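Local coordinates for iron-regulated ABC transporter siderophore-binding protein SirA (Staphylococcus aureus subsp. aureus, PDB 3MWF) that binds the iron siderophore staphyloferrin B and probably delivers it to an ABC transporter for import, at residues Asp118-Met123 / Lys131-Leu136; Asp141-Ala146 / Lys282-Leu287; Asp150-Ala153 / Ala158-Leu161; Val225-Pro230 / Lys240-Trp245. All coordinates share one frame; numbering follows the deposited sequence.

Contact 1 of 4, residues Asp118-Met123 / Lys131-Leu136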
# COMPACT_ATOMS: atom_id res chain seq x y z
N ASP A 118 -7.32 1.64 7.86
CA ASP A 118 -8.75 1.74 7.60
C ASP A 118 -9.32 0.40 7.12
O ASP A 118 -10.40 -0.02 7.55
CB ASP A 118 -9.04 2.88 6.62
CG ASP A 118 -8.73 4.24 7.22
OD1 ASP A 118 -8.49 4.32 8.45
OD2 ASP A 118 -8.71 5.24 6.48
N THR A 119 -8.58 -0.28 6.26
CA THR A 119 -8.94 -1.64 5.81
C THR A 119 -9.05 -2.58 7.03
O THR A 119 -10.00 -3.36 7.13
CB THR A 119 -7.89 -2.16 4.81
OG1 THR A 119 -7.80 -1.21 3.75
CG2 THR A 119 -8.27 -3.53 4.23
N THR A 120 -8.09 -2.49 7.95
CA THR A 120 -8.05 -3.38 9.12
C THR A 120 -9.23 -3.12 10.05
O THR A 120 -9.90 -4.06 10.49
CB THR A 120 -6.73 -3.22 9.89
OG1 THR A 120 -5.65 -3.62 9.04
CG2 THR A 120 -6.70 -4.12 11.12
N LYS A 121 -9.51 -1.84 10.32
CA LYS A 121 -10.69 -1.48 11.13
C LYS A 121 -12.01 -1.91 10.50
O LYS A 121 -12.84 -2.53 11.16
CB LYS A 121 -10.72 0.04 11.38
CG LYS A 121 -9.65 0.52 12.32
CD LYS A 121 -9.59 2.06 12.32
CE LYS A 121 -8.14 2.55 12.33
NZ LYS A 121 -8.03 4.02 12.64
N LEU A 122 -12.20 -1.59 9.22
CA LEU A 122 -13.42 -1.98 8.50
C LEU A 122 -13.61 -3.49 8.50
O LEU A 122 -14.71 -3.98 8.75
CB LEU A 122 -13.39 -1.46 7.07
CG LEU A 122 -14.59 -1.84 6.19
CD1 LEU A 122 -15.88 -1.30 6.77
CD2 LEU A 122 -14.40 -1.28 4.80
N MET A 123 -12.55 -4.21 8.16
CA MET A 123 -12.67 -5.66 8.06
C MET A 123 -12.83 -6.29 9.43
O MET A 123 -13.55 -7.30 9.56
CB MET A 123 -11.51 -6.25 7.27
CG MET A 123 -11.58 -5.89 5.79
SD MET A 123 -10.28 -6.60 4.76
CE MET A 123 -10.70 -8.33 4.91
N LYS A 131 -11.52 -7.24 18.10
CA LYS A 131 -10.43 -7.37 19.06
C LYS A 131 -9.13 -7.74 18.34
O LYS A 131 -8.07 -7.20 18.65
CB LYS A 131 -10.79 -8.40 20.15
CG LYS A 131 -9.66 -8.81 21.11
CD LYS A 131 -9.22 -7.69 22.04
CE LYS A 131 -8.79 -8.24 23.41
NZ LYS A 131 -7.92 -9.45 23.32
N GLU A 132 -9.21 -8.65 17.37
CA GLU A 132 -8.03 -9.02 16.58
C GLU A 132 -7.47 -7.81 15.82
O GLU A 132 -6.27 -7.58 15.82
CB GLU A 132 -8.37 -10.14 15.59
CG GLU A 132 -8.64 -11.52 16.24
CD GLU A 132 -10.04 -11.67 16.84
OE1 GLU A 132 -10.87 -10.72 16.83
OE2 GLU A 132 -10.33 -12.77 17.36
N ALA A 133 -8.37 -7.03 15.22
CA ALA A 133 -7.98 -5.82 14.47
C ALA A 133 -7.30 -4.79 15.36
O ALA A 133 -6.25 -4.21 15.01
CB ALA A 133 -9.20 -5.21 13.78
N GLU A 134 -7.87 -4.60 16.55
CA GLU A 134 -7.28 -3.69 17.52
C GLU A 134 -5.87 -4.13 17.92
O GLU A 134 -4.97 -3.28 17.98
CB GLU A 134 -8.18 -3.59 18.76
CG GLU A 134 -8.19 -2.20 19.36
CD GLU A 134 -8.94 -2.13 20.68
OE1 GLU A 134 -8.35 -1.59 21.64
OE2 GLU A 134 -10.11 -2.60 20.76
N ASP A 135 -5.67 -5.43 18.15
CA ASP A 135 -4.36 -5.98 18.54
C ASP A 135 -3.33 -5.81 17.39
O ASP A 135 -2.18 -5.45 17.63
CB ASP A 135 -4.45 -7.47 18.94
CG ASP A 135 -5.35 -7.73 20.18
OD1 ASP A 135 -5.51 -6.83 21.05
OD2 ASP A 135 -5.89 -8.86 20.28
N LEU A 136 -3.76 -6.05 16.15
CA LEU A 136 -2.89 -5.80 15.00
C LEU A 136 -2.41 -4.33 14.96
O LEU A 136 -1.23 -4.06 14.83
CB LEU A 136 -3.61 -6.18 13.70
CG LEU A 136 -3.84 -7.67 13.35
CD1 LEU A 136 -4.41 -7.76 11.96
CD2 LEU A 136 -2.56 -8.52 13.46
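Thr120 packs directly onto Ala133 where two successive helices, 116-127 and 130-155, meet after a short connection. The second of them is the long helix that, as in other class III siderophore-binding proteins, spans from the N-terminal lobe to the C-terminal one. The helices come very close here, with 5.9 Å between Thr120 CA and Ala133 CA, a spacing that the small alanine side chain permits. Its methyl CB faces the backbone of Thr120 and lies 3.6 Å from Thr120 O, so part of the packing is side chain against main chain. Beside that point the threonine methyl CG2 touches Ala133 CB at 3.8 Å. With chi1 at -62°, the hydroxyl OG1 stands beside the backbone N and bonds to Phe116 O one turn earlier, which leaves CG2 as the branch turned to the neighbouring helix. Val34 of helix 29-37 and Leu38 after it help enclose this side.

Away from this point the packing is looser: Lys121 leads its chain away at one flank, while Lys131 and Asp135 sit on the outer side of the second helix, where their mutual salt bridge is long, 3.7 Å from Lys131 NZ to Asp135 OD2. Back on the packed side, Leu136 adds a lighter touch one turn beyond Ala133: its CD1 reaches Thr120 CG2 at 4.4 Å.

Contact 2 of 4, residues Asp141-Ala146 / Lys282-Leu287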
# COMPACT_ATOMS: atom_id res chain seq x y z
N ASP A 141 1.40 0.30 15.88
CA ASP A 141 1.66 1.55 16.61
C ASP A 141 2.89 1.43 17.50
O ASP A 141 3.72 2.35 17.55
CB ASP A 141 0.44 1.93 17.45
CG ASP A 141 -0.69 2.50 16.63
OD1 ASP A 141 -0.50 2.83 15.42
OD2 ASP A 141 -1.79 2.62 17.21
N ASP A 142 3.02 0.28 18.17
CA ASP A 142 4.21 0.00 18.97
C ASP A 142 5.49 0.02 18.15
O ASP A 142 6.48 0.60 18.56
CB ASP A 142 4.08 -1.33 19.73
CG ASP A 142 3.08 -1.25 20.87
OD1 ASP A 142 2.72 -0.13 21.30
OD2 ASP A 142 2.64 -2.32 21.33
N LYS A 143 5.44 -0.59 16.97
CA LYS A 143 6.58 -0.66 16.10
C LYS A 143 6.95 0.73 15.58
O LYS A 143 8.14 1.06 15.47
CB LYS A 143 6.33 -1.63 14.94
CG LYS A 143 7.60 -2.08 14.30
CD LYS A 143 7.39 -3.30 13.39
CE LYS A 143 8.65 -3.60 12.60
NZ LYS A 143 9.66 -4.30 13.44
N VAL A 144 5.93 1.52 15.28
CA VAL A 144 6.11 2.91 14.85
C VAL A 144 6.77 3.73 15.97
O VAL A 144 7.79 4.38 15.73
CB VAL A 144 4.77 3.56 14.42
CG1 VAL A 144 4.92 5.07 14.27
CG2 VAL A 144 4.34 2.96 13.10
N ALA A 145 6.22 3.64 17.18
CA ALA A 145 6.79 4.36 18.34
C ALA A 145 8.26 4.00 18.57
O ALA A 145 9.10 4.89 18.78
CB ALA A 145 5.95 4.11 19.62
N ALA A 146 8.59 2.71 18.52
CA ALA A 146 9.97 2.25 18.65
C ALA A 146 10.86 2.77 17.53
O ALA A 146 12.01 3.13 17.76
CB ALA A 146 10.03 0.71 18.69
N LYS A 282 6.96 -5.21 7.67
CA LYS A 282 8.12 -5.45 6.84
C LYS A 282 8.82 -4.18 6.31
O LYS A 282 10.04 -4.13 6.23
CB LYS A 282 7.76 -6.38 5.70
CG LYS A 282 8.94 -6.88 4.91
CD LYS A 282 9.54 -8.09 5.62
CE LYS A 282 10.46 -8.83 4.69
NZ LYS A 282 11.75 -8.09 4.57
N LEU A 283 8.03 -3.19 5.92
CA LEU A 283 8.60 -1.93 5.44
C LEU A 283 9.43 -1.26 6.55
O LEU A 283 10.58 -0.86 6.32
CB LEU A 283 7.48 -1.01 4.90
CG LEU A 283 7.89 0.23 4.10
CD1 LEU A 283 6.71 0.77 3.29
CD2 LEU A 283 8.44 1.34 5.02
N ILE A 284 8.90 -1.24 7.76
CA ILE A 284 9.62 -0.67 8.92
C ILE A 284 10.94 -1.44 9.16
O ILE A 284 12.01 -0.83 9.37
CB ILE A 284 8.73 -0.64 10.19
CG1 ILE A 284 7.50 0.30 9.98
CG2 ILE A 284 9.55 -0.09 11.37
CD1 ILE A 284 6.37 0.24 11.04
N ASP A 285 10.88 -2.76 9.08
CA ASP A 285 12.12 -3.58 9.17
C ASP A 285 13.12 -3.20 8.09
O ASP A 285 14.32 -3.08 8.36
CB ASP A 285 11.79 -5.07 9.01
CG ASP A 285 11.22 -5.69 10.25
OD1 ASP A 285 11.24 -5.08 11.35
OD2 ASP A 285 10.74 -6.84 10.10
N ASP A 286 12.63 -3.01 6.86
CA ASP A 286 13.47 -2.58 5.74
C ASP A 286 14.20 -1.28 6.05
O ASP A 286 15.38 -1.15 5.74
CB ASP A 286 12.63 -2.39 4.48
CG ASP A 286 12.42 -3.67 3.71
OD1 ASP A 286 12.95 -4.72 4.14
OD2 ASP A 286 11.73 -3.63 2.66
N LEU A 287 13.48 -0.34 6.65
CA LEU A 287 14.05 0.95 7.02
C LEU A 287 15.20 0.83 8.04
O LEU A 287 16.23 1.48 7.86
CB LEU A 287 12.97 1.87 7.56
CG LEU A 287 11.99 2.40 6.51
CD1 LEU A 287 10.87 3.11 7.25
CD2 LEU A 287 12.70 3.34 5.52
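The carboxylate of Asp285 is the flat group here, and Lys143 meets it at one oxygen: NZ comes to OD1 on the syn side, 28° out of the carboxylate plane, rather than squarely above a face. The salt bridge is short, 2.7 Å from Lys143 NZ to Asp285 OD1, and the two side chains meet roughly perpendicular. The lysine chain runs extended across the gap until it bends at its last torsion (chi4 79°), which turns the ammonium group onto OD1 and also leaves Lys143 CE 3.2 Å from that same oxygen.

Beneath the ion pair the contact is apolar. The lysine chain and Ile284 run antiparallel side by side, with Lys143 CE 3.8 Å from Ile284 CB and Lys143 CG 4.0 Å from Ile284 CG2. The far end of the isoleucine, CD1, reaches Val144 CG2 at 4.0 Å, and Tyr140, Phe147 and Leu188 also pack on the Ile284 side chain. These side chains bridge helices 130-155 and 277-290, whose axes run nearly parallel here (15°) and pass 10.8 Å apart, wide enough for a layer of side chains between them.

The lysine thus plays two parts: its methylenes lie against Ile284, while its charge is met at the more solvent-exposed edge of the interface by Asp285, which probably favours the ionised form of both groups.

Contact 3 of 4, residues Asp150-Ala153 / Ala158-Leu161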
# COMPACT_ATOMS: atom_id res chain seq x y z
N ASP A 150 14.32 5.06 17.95
CA ASP A 150 15.59 4.63 17.38
C ASP A 150 16.12 5.61 16.32
O ASP A 150 17.33 5.81 16.19
CB ASP A 150 15.46 3.23 16.78
CG ASP A 150 15.07 2.17 17.82
OD1 ASP A 150 15.37 2.37 19.02
OD2 ASP A 150 14.47 1.13 17.45
N ALA A 151 15.19 6.22 15.57
CA ALA A 151 15.58 7.21 14.56
C ALA A 151 16.13 8.50 15.21
O ALA A 151 17.18 9.01 14.78
CB ALA A 151 14.39 7.52 13.64
N LYS A 152 15.43 8.98 16.23
CA LYS A 152 15.86 10.14 17.03
C LYS A 152 17.24 9.87 17.66
O LYS A 152 18.14 10.72 17.60
CB LYS A 152 14.80 10.46 18.09
CG LYS A 152 14.99 11.76 18.92
CD LYS A 152 15.18 13.01 18.06
CE LYS A 152 15.35 14.26 18.93
NZ LYS A 152 15.92 15.39 18.15
N ALA A 153 17.42 8.68 18.20
CA ALA A 153 18.72 8.29 18.79
C ALA A 153 19.87 8.32 17.77
O ALA A 153 20.97 8.77 18.10
CB ALA A 153 18.62 6.92 19.48
N ALA A 158 19.40 16.16 13.62
CA ALA A 158 18.93 16.08 12.23
C ALA A 158 17.54 15.43 12.09
O ALA A 158 16.94 15.50 11.02
CB ALA A 158 19.95 15.38 11.32
N TRP A 159 17.04 14.81 13.16
CA TRP A 159 15.67 14.26 13.14
C TRP A 159 14.66 15.39 13.37
O TRP A 159 14.86 16.23 14.26
CB TRP A 159 15.51 13.12 14.19
CG TRP A 159 14.22 12.36 13.98
CD1 TRP A 159 13.09 12.43 14.74
CD2 TRP A 159 13.92 11.45 12.90
NE1 TRP A 159 12.11 11.61 14.22
CE2 TRP A 159 12.61 11.00 13.09
CE3 TRP A 159 14.65 10.98 11.80
CZ2 TRP A 159 11.98 10.09 12.20
CZ3 TRP A 159 14.03 10.08 10.91
CH2 TRP A 159 12.72 9.63 11.12
N PRO A 160 13.56 15.42 12.59
CA PRO A 160 13.20 14.45 11.51
C PRO A 160 13.83 14.72 10.15
O PRO A 160 13.98 15.89 9.74
CB PRO A 160 11.68 14.64 11.40
CG PRO A 160 11.50 16.16 11.69
CD PRO A 160 12.45 16.35 12.88
N LEU A 161 14.15 13.64 9.44
CA LEU A 161 14.64 13.71 8.08
C LEU A 161 13.45 13.95 7.16
O LEU A 161 12.35 13.50 7.44
CB LEU A 161 15.30 12.38 7.67
CG LEU A 161 16.51 11.94 8.50
CD1 LEU A 161 17.07 10.66 7.89
CD2 LEU A 161 17.54 13.07 8.56
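Trp159 lays one face of its indole against Ala151 and Lys152, and these three residues make the contact. The closest fit is a CH-pi interaction: Ala151 CB sits 3.6 Å from the centroid of the six-membered ring of Trp159 and only 7° off its normal. The methyl is therefore almost centred over the benzo ring, with Trp159 CH2 its nearest atom at 3.7 Å.

Lys152 occupies the other end of the indole. Its chain, bent at chi2 (54°), crosses the root of the indole at a slant, CD coming 3.9 Å from Trp159 CB and 4.0 Å from Trp159 CD1. The charged tip goes elsewhere: NZ is hydrogen-bonded to Lys156 O, in the turn that joins the two segments. The opposite face of the indole is backed by its own chain, with Leu161 N 3.5 Å above the Trp159 ring plane toward the rim and Pro160 CB beside it. The peptide bond between Trp159 and Pro160 is cis, and it folds the proline back next to the ring.

All this closes the end of helix 130-155 onto the loop that leads into strand 163-168, the middle strand of the C-terminal lobe's sheet. Phe190 meets Trp159 edge-to-face, Leu161 shares backbone hydrogen bonds with Lys191, and Asp150 bonds to Tyr288 of helix 277-290.

Contact 4 of 4, residues Val225-Pro230 / Lys240-Trp245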
# COMPACT_ATOMS: atom_id res chain seq x y z
N VAL A 225 13.91 4.48 -3.68
CA VAL A 225 13.56 4.26 -5.09
C VAL A 225 12.88 2.91 -5.32
O VAL A 225 13.45 1.87 -4.95
CB VAL A 225 14.82 4.37 -5.98
CG1 VAL A 225 14.52 3.99 -7.42
CG2 VAL A 225 15.37 5.79 -5.93
N VAL A 226 11.71 2.92 -5.95
CA VAL A 226 10.95 1.69 -6.25
C VAL A 226 10.78 1.56 -7.75
O VAL A 226 10.26 2.47 -8.41
CB VAL A 226 9.54 1.70 -5.59
CG1 VAL A 226 8.82 0.37 -5.84
CG2 VAL A 226 9.61 1.99 -4.11
N LYS A 227 11.25 0.45 -8.33
CA LYS A 227 11.06 0.20 -9.76
C LYS A 227 9.82 -0.69 -9.85
O LYS A 227 9.83 -1.81 -9.34
CB LYS A 227 12.29 -0.52 -10.33
CG LYS A 227 13.45 0.44 -10.58
CD LYS A 227 14.69 -0.30 -11.12
CE LYS A 227 15.43 -1.03 -10.03
NZ LYS A 227 16.19 -0.08 -9.13
N SER A 228 8.74 -0.17 -10.43
CA SER A 228 7.47 -0.90 -10.41
C SER A 228 6.53 -0.38 -11.47
O SER A 228 6.26 0.82 -11.53
CB SER A 228 6.82 -0.81 -9.03
OG SER A 228 5.59 -1.54 -8.97
N ASP A 229 6.06 -1.27 -12.33
CA ASP A 229 4.98 -0.94 -13.27
C ASP A 229 4.35 -2.28 -13.71
O ASP A 229 4.73 -2.85 -14.76
CB ASP A 229 5.50 -0.13 -14.48
CG ASP A 229 4.38 0.45 -15.33
OD1 ASP A 229 3.22 -0.01 -15.22
OD2 ASP A 229 4.64 1.35 -16.17
N PRO A 230 3.41 -2.78 -12.89
CA PRO A 230 2.97 -4.18 -13.04
C PRO A 230 2.39 -4.49 -14.40
O PRO A 230 2.61 -5.59 -14.94
CB PRO A 230 1.87 -4.31 -12.00
CG PRO A 230 2.42 -3.46 -10.85
CD PRO A 230 2.98 -2.23 -11.58
N LYS A 240 14.85 1.67 -18.27
CA LYS A 240 15.18 2.77 -19.18
C LYS A 240 14.76 4.10 -18.55
O LYS A 240 15.51 5.09 -18.57
CB LYS A 240 14.49 2.58 -20.51
CG LYS A 240 14.81 3.63 -21.53
CD LYS A 240 14.33 3.19 -22.91
CE LYS A 240 14.28 4.38 -23.88
NZ LYS A 240 13.75 3.97 -25.22
N THR A 241 13.56 4.12 -17.97
CA THR A 241 13.12 5.34 -17.27
C THR A 241 14.09 5.72 -16.14
O THR A 241 14.52 6.88 -16.04
CB THR A 241 11.69 5.18 -16.75
OG1 THR A 241 10.82 4.95 -17.87
CG2 THR A 241 11.24 6.46 -16.00
N GLU A 242 14.41 4.76 -15.28
CA GLU A 242 15.33 5.00 -14.18
C GLU A 242 16.66 5.53 -14.72
O GLU A 242 17.20 6.50 -14.21
CB GLU A 242 15.55 3.70 -13.38
CG GLU A 242 16.63 3.83 -12.31
CD GLU A 242 17.00 2.49 -11.67
OE1 GLU A 242 17.16 1.48 -12.40
OE2 GLU A 242 17.15 2.45 -10.44
N SER A 243 17.17 4.89 -15.77
CA SER A 243 18.45 5.31 -16.35
C SER A 243 18.42 6.77 -16.82
O SER A 243 19.32 7.53 -16.47
CB SER A 243 18.83 4.40 -17.52
OG SER A 243 20.05 4.86 -18.09
N GLU A 244 17.38 7.14 -17.56
CA GLU A 244 17.22 8.50 -18.10
C GLU A 244 17.05 9.55 -17.00
O GLU A 244 17.70 10.61 -17.04
CB GLU A 244 16.06 8.54 -19.09
CG GLU A 244 16.46 7.79 -20.37
CD GLU A 244 15.32 7.49 -21.32
OE1 GLU A 244 14.13 7.71 -20.97
OE2 GLU A 244 15.63 7.00 -22.42
N TRP A 245 16.18 9.25 -16.04
CA TRP A 245 15.91 10.20 -14.96
C TRP A 245 17.10 10.35 -14.01
O TRP A 245 17.43 11.48 -13.62
CB TRP A 245 14.62 9.86 -14.19
CG TRP A 245 13.37 10.18 -14.97
CD1 TRP A 245 13.02 9.68 -16.20
CD2 TRP A 245 12.31 11.08 -14.60
NE1 TRP A 245 11.80 10.21 -16.61
CE2 TRP A 245 11.36 11.08 -15.65
CE3 TRP A 245 12.08 11.90 -13.47
CZ2 TRP A 245 10.17 11.85 -15.61
CZ3 TRP A 245 10.90 12.69 -13.43
CH2 TRP A 245 9.97 12.64 -14.51
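Lys227 on the strand reaches across to Glu242 on the helix, and its chain can be followed outward. CB and CG have no close partner in 240-245, though Val238 and Lys239, a turn or so earlier on helix 236-246, lie against the lysine side chain. Contact with Glu242 begins at CD, where Lys227 CD lies 3.3 Å from Glu242 OE1 and 3.7 Å from Glu242 CD. Two successive bends, chi3 at -78° and chi4 at -73°, then carry the chain across one side of the carboxylate, from OE1 to OE2, dropping toward its plane as it goes: Lys227 CE is 3.9 Å from both Glu242 oxygens, and NZ ends 3.0 Å from Glu242 OE2 in a salt bridge. The ammonium meets that oxygen on its syn side but 34° out of the carboxylate plane. Glu242 comes to the meeting with an extended chain, and its OE2 also rests near the methyl Val225 CG1, at 4.3 Å.

Strand 222-227 and helix 236-246 belong to the beta-alpha-beta crossover that ends in the parallel neighbouring strand 262-263, within the Rossmann-like C-terminal lobe. Past the strand end the chain runs on to Pro230, which touches the bound staphyloferrin B.

Glu242 is not the sole counter-ion, because Asp265 also forms a salt bridge with Lys227 NZ. One ammonium group thus pairs with two acids, one from the crossover helix and one from the loop after strand 262-263; the two carboxylates would be expected to keep the lysine protonated and to limit where its tip can swing.

Contacts 1, 2 and 3 all use helix 130-155, and they follow one another along it: the centres of 1 and 2 are 18 Å apart, those of 2 and 3 are 14 Å apart, and from 1 to 3 it is 29 Å. Contact 2 ties this helix to helix 277-290 near the C-terminus, so the loop it closes encloses contacts 3 and 4. Contact 4 stands apart, its centre 34 Å from that of contact 1 and across the centre of the chain. It alone includes a residue of the siderophore pocket, Pro230, although the side chain of Lys227 is still about 12 Å from the ligand.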